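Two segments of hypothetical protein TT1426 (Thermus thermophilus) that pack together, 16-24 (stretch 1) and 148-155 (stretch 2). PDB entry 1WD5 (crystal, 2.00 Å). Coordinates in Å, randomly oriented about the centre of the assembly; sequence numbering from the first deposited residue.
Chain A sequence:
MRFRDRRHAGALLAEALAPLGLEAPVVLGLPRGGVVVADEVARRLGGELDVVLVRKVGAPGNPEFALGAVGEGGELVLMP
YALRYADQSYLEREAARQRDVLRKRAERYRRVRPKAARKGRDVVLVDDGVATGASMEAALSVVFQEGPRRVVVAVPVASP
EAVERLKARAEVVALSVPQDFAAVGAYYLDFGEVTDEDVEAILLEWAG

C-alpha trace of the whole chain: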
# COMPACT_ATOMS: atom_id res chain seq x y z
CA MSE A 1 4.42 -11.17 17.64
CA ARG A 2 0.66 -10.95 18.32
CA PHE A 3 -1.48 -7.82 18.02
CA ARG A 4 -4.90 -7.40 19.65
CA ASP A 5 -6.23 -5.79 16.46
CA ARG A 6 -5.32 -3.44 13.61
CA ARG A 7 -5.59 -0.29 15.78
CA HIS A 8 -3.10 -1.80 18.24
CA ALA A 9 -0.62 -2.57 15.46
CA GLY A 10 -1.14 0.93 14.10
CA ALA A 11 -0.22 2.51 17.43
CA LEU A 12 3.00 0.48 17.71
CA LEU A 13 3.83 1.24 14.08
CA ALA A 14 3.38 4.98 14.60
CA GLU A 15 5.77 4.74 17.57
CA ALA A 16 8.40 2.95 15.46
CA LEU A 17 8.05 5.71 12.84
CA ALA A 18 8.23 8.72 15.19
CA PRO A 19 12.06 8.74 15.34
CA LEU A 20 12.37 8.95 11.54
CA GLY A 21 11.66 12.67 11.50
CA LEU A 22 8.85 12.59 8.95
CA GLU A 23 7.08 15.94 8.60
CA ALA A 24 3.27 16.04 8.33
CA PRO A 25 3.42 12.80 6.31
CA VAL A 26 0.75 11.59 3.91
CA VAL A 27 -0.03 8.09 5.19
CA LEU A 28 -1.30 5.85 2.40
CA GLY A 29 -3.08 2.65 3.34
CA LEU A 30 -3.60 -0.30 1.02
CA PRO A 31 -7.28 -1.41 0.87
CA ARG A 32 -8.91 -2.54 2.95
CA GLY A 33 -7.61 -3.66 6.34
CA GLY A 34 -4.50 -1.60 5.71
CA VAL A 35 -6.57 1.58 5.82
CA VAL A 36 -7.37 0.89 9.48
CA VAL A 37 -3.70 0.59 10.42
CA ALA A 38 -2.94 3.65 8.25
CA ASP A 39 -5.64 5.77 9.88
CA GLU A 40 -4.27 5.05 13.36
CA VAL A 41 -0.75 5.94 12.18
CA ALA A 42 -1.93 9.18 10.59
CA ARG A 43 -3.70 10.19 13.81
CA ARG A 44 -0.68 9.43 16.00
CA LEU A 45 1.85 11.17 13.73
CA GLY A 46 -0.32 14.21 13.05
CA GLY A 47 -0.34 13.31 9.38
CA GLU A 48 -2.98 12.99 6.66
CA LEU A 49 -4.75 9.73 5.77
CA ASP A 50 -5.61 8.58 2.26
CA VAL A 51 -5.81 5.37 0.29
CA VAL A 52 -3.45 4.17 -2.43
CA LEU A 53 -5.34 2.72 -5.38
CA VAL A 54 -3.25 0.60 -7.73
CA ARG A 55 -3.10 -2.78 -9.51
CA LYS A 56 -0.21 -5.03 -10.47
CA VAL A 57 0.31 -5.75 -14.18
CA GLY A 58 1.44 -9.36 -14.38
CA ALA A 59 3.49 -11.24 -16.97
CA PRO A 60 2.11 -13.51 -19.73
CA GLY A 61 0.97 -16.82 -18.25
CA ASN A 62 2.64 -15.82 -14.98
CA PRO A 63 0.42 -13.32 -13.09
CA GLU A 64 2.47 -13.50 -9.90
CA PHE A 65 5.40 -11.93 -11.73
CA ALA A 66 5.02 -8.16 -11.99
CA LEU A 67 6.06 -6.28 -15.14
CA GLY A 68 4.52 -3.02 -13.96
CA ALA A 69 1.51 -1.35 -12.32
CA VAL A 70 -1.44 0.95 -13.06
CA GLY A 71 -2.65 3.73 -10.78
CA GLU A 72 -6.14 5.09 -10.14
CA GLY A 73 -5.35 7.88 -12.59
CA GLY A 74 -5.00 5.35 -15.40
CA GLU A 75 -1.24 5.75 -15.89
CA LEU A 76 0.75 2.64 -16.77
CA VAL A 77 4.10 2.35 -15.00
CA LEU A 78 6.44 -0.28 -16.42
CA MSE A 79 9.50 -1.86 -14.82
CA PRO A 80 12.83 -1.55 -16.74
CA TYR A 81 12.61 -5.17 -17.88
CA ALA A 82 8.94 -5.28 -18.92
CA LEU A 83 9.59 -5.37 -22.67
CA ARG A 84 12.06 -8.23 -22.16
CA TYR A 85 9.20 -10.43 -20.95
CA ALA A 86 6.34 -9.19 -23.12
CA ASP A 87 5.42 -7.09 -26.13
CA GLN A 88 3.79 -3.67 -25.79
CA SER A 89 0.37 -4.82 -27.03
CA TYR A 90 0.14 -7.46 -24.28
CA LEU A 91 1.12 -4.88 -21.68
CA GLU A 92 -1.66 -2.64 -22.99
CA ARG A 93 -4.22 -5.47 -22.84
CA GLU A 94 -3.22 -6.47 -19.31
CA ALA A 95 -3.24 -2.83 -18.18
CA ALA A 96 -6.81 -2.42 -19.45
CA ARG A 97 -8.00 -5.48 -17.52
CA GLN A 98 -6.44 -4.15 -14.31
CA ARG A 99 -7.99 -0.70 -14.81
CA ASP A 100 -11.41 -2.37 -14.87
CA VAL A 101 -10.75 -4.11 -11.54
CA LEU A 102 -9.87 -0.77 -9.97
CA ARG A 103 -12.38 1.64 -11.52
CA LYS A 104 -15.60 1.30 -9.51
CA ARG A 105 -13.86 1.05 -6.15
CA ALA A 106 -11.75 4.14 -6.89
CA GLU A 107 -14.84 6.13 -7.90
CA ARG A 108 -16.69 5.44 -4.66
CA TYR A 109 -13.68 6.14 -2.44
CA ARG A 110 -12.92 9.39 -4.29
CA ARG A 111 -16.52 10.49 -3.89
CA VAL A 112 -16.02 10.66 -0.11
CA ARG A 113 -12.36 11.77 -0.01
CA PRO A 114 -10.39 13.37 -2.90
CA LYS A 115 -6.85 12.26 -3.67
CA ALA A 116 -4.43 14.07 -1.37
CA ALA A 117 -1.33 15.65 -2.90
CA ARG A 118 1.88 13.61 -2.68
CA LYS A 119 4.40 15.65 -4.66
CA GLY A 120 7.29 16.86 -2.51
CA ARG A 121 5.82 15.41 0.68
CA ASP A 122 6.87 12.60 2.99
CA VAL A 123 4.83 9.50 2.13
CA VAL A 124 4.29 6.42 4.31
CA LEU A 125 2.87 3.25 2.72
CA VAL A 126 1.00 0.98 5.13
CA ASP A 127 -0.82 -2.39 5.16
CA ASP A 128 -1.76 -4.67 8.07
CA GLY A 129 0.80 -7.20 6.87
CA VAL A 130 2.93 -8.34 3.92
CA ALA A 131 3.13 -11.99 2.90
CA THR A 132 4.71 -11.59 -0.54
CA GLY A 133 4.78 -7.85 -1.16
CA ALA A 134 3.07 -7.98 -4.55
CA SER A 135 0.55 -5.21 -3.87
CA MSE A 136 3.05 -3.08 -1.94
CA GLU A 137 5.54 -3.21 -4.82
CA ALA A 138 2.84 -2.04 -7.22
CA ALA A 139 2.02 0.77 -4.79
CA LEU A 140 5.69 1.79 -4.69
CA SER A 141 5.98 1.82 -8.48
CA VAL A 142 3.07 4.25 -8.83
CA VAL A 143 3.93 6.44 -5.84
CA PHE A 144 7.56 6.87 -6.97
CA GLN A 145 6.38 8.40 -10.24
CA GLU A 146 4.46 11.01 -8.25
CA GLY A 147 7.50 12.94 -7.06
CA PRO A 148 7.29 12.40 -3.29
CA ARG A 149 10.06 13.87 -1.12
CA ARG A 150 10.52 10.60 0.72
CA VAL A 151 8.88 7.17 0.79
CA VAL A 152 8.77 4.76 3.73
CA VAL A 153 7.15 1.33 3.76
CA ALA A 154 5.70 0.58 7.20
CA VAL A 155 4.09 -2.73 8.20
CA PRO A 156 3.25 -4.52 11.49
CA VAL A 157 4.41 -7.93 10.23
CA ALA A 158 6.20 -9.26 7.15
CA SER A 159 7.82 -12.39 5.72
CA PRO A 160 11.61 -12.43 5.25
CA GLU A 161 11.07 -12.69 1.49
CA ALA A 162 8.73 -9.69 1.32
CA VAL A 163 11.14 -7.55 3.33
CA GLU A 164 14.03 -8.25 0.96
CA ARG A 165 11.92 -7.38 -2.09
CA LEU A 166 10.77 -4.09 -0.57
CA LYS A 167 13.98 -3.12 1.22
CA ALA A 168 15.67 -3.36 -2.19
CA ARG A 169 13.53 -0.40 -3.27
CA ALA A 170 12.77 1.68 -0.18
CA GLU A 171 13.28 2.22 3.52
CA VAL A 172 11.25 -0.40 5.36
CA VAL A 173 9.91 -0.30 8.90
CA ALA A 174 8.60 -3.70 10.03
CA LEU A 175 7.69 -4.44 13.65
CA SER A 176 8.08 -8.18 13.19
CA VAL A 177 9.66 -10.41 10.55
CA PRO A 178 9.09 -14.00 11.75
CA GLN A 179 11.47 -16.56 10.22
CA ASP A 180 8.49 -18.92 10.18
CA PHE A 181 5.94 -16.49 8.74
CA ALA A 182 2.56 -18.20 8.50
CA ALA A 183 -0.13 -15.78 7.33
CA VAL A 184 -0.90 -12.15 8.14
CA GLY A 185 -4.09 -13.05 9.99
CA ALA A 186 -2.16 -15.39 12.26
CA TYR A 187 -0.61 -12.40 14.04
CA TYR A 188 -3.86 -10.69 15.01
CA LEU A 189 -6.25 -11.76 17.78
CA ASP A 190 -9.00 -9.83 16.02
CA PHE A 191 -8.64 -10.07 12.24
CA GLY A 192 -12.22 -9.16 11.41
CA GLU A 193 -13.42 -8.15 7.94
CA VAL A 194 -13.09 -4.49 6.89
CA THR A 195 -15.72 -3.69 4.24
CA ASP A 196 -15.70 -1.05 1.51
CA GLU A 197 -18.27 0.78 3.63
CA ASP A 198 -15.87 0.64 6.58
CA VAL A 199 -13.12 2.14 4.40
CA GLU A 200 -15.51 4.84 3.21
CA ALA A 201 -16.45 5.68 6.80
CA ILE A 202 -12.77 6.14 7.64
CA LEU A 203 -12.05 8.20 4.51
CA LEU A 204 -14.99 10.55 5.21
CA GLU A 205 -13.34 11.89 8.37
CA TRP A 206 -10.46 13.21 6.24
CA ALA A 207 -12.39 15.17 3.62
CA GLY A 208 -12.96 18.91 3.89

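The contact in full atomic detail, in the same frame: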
# COMPACT_ATOMS: atom_id res chain seq x y z
N ALA A 16 7.16 3.35 16.12
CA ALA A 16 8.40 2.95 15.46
C ALA A 16 8.80 3.99 14.41
O ALA A 16 9.98 4.14 14.08
CB ALA A 16 8.24 1.58 14.82
N LEU A 17 7.81 4.71 13.88
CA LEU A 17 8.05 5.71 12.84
C LEU A 17 8.41 7.10 13.37
O LEU A 17 9.07 7.88 12.67
CB LEU A 17 6.81 5.84 11.95
CG LEU A 17 6.41 4.65 11.07
CD1 LEU A 17 5.02 4.89 10.51
CD2 LEU A 17 7.42 4.46 9.95
N ALA A 18 7.98 7.41 14.59
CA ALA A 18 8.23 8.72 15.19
C ALA A 18 9.68 9.21 15.12
O ALA A 18 9.93 10.38 14.84
CB ALA A 18 7.75 8.72 16.64
N PRO A 19 10.65 8.33 15.38
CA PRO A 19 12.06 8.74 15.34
C PRO A 19 12.60 9.12 13.96
O PRO A 19 13.62 9.80 13.86
CB PRO A 19 12.80 7.52 15.92
CG PRO A 19 11.76 6.84 16.76
CD PRO A 19 10.53 6.96 15.90
N LEU A 20 11.92 8.68 12.90
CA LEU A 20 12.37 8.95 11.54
C LEU A 20 12.38 10.41 11.11
O LEU A 20 12.99 10.75 10.10
CB LEU A 20 11.55 8.14 10.54
CG LEU A 20 11.65 6.62 10.68
CD1 LEU A 20 10.84 5.96 9.57
CD2 LEU A 20 13.11 6.19 10.60
N GLY A 21 11.69 11.26 11.85
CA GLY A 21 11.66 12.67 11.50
C GLY A 21 10.80 13.05 10.31
O GLY A 21 11.09 14.02 9.61
N LEU A 22 9.74 12.29 10.06
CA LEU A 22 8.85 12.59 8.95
C LEU A 22 8.10 13.86 9.32
O LEU A 22 7.79 14.08 10.49
CB LEU A 22 7.87 11.44 8.75
CG LEU A 22 8.52 10.11 8.37
CD1 LEU A 22 7.53 8.98 8.56
CD2 LEU A 22 9.01 10.18 6.94
N GLU A 23 7.80 14.69 8.33
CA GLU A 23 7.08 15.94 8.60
C GLU A 23 5.69 15.94 7.97
O GLU A 23 5.57 15.87 6.75
CB GLU A 23 7.89 17.13 8.09
CG GLU A 23 9.29 17.19 8.68
CD GLU A 23 10.09 18.38 8.18
OE1 GLU A 23 10.24 18.52 6.95
OE2 GLU A 23 10.56 19.17 9.03
N ALA A 24 4.66 16.03 8.81
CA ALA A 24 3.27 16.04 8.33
C ALA A 24 3.17 15.09 7.14
O ALA A 24 2.82 15.50 6.03
CB ALA A 24 2.87 17.45 7.93
N PRO A 148 7.32 12.15 -4.73
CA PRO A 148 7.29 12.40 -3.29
C PRO A 148 8.69 12.74 -2.79
O PRO A 148 9.69 12.34 -3.40
CB PRO A 148 6.79 11.07 -2.73
CG PRO A 148 7.39 10.09 -3.66
CD PRO A 148 7.13 10.72 -5.01
N ARG A 149 8.77 13.48 -1.69
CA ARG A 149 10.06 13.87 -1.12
C ARG A 149 10.76 12.66 -0.53
O ARG A 149 11.98 12.51 -0.65
CB ARG A 149 9.87 14.92 -0.03
CG ARG A 149 11.17 15.46 0.54
CD ARG A 149 10.96 16.61 1.51
NE ARG A 149 10.42 16.18 2.80
CZ ARG A 149 10.26 16.99 3.84
NH1 ARG A 149 10.59 18.27 3.74
NH2 ARG A 149 9.77 16.53 4.98
N ARG A 150 9.98 11.79 0.09
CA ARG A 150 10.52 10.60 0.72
C ARG A 150 9.43 9.53 0.82
O ARG A 150 8.25 9.85 0.98
CB ARG A 150 11.02 10.96 2.12
CG ARG A 150 11.58 9.82 2.93
CD ARG A 150 11.95 10.31 4.32
NE ARG A 150 12.49 9.24 5.16
CZ ARG A 150 12.86 9.41 6.42
NH1 ARG A 150 12.75 10.60 6.99
NH2 ARG A 150 13.34 8.39 7.11
N VAL A 151 9.83 8.27 0.71
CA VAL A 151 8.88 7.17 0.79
C VAL A 151 9.36 6.14 1.81
O VAL A 151 10.52 5.72 1.80
CB VAL A 151 8.70 6.47 -0.58
CG1 VAL A 151 7.64 5.39 -0.49
CG2 VAL A 151 8.32 7.50 -1.64
N VAL A 152 8.46 5.75 2.70
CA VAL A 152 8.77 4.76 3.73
C VAL A 152 7.69 3.70 3.76
O VAL A 152 6.50 4.01 3.82
CB VAL A 152 8.84 5.39 5.14
CG1 VAL A 152 9.07 4.30 6.18
CG2 VAL A 152 9.96 6.42 5.20
N VAL A 153 8.10 2.44 3.70
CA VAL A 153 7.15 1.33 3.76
C VAL A 153 7.07 0.92 5.23
O VAL A 153 8.09 0.59 5.84
CB VAL A 153 7.63 0.13 2.93
CG1 VAL A 153 6.76 -1.09 3.23
CG2 VAL A 153 7.58 0.47 1.45
N ALA A 154 5.87 0.94 5.80
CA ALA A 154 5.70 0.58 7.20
C ALA A 154 4.63 -0.50 7.37
O ALA A 154 3.48 -0.31 6.96
CB ALA A 154 5.35 1.81 8.01
N VAL A 155 5.01 -1.61 7.99
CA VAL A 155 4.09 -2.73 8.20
C VAL A 155 4.29 -3.42 9.55
O VAL A 155 5.41 -3.59 10.02
CB VAL A 155 4.27 -3.79 7.10
CG1 VAL A 155 3.97 -3.17 5.74
CG2 VAL A 155 5.69 -4.32 7.13
O HOH W 1 11.33 20.70 5.45

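The contact joins the end of a helix and the turn after it to a strand more than 120 residues further along the chain. It buries 353 Å², both sides summed. An apolar patch lies at one end and charged groups at the other.

The strand sets the pattern. From Arg150 to Ala154 the side chains alternate. Arg150, Val152 and Ala154 point toward stretch 1, while Val151 and Val153 point away and take no part. Three leucines meet the facing side.

Leu17 and Leu20 both point toward the strand, and both have chi1 m and chi2 t. This extended form carries their methyl groups out to the strand. Leu17 CD2 lies 3.9 Å from Ala154 CB and 4.1 Å from Val152 CG1, so one methyl touches two strand residues. Leu17 is buried, as is Ala154. The single methyl of Ala154 is enough to meet the leucine, and the CA atoms of this pair are 8.0 Å apart.

Val152 is the centre of the apolar patch. Its chi1 is t, and its two methyls are both in use. CG1 receives Leu17 and also Leu20, whose CD1 is 4.2 Å from Val152 CG1. CG2 faces Leu22, with Leu22 CD2 4.3 Å from Val152 CG2. A branched, buried valine suits a place with apolar neighbours on both methyls.

Leu22 starts differently. Its CA-to-CB bond points sideways, but the m, t conformation brings the end of the side chain nearer. Its CD2 also lies over one face of the Arg150 guanidinium, 3.8 Å from Arg150 NH1. The flat face of that group can pack against a methyl while its edge remains free for hydrogen bonding.

Arg150 uses that edge. All its chi angles are near 180°, so the side chain is fully extended and reaches the turn. Arg150 NH1 donates to Leu20 O at 3.1 Å, with an angle of 161° at the hydrogen. The acceptor is a backbone carbonyl at the end of the 3-10 segment, whose turn is marked by the bond from Leu20 N to Leu17 O at 3.0 Å. Gly21 follows with phi of 75°, a value that favours glycine. Arg150 has the largest covered area of any residue here, 68 Å².

At the exposed end, Glu23 and Arg149 form a salt bridge. Glu23 points sideways at CB, but chi1 m, chi2 t and chi3 of -56° bring its carboxylate nearer. Arg149 points toward stretch 1 and is extended through chi1 and chi2, then turns at chi3 (73°, p). Arg149 NH2 donates to Glu23 OE1 at 2.8 Å. Arg149 NH1 adds a weak bond to Glu23 OE1 at 3.2 Å, with an angle of 134°. One oxygen thus receives both nitrogens, near the guanidinium plane. Water 1 joins the same pair: it donates to Glu23 OE1 at 2.9 Å and accepts from Arg149 NH1 at 3.1 Å. Long charged side chains suit this exposed place, where water can also reach them.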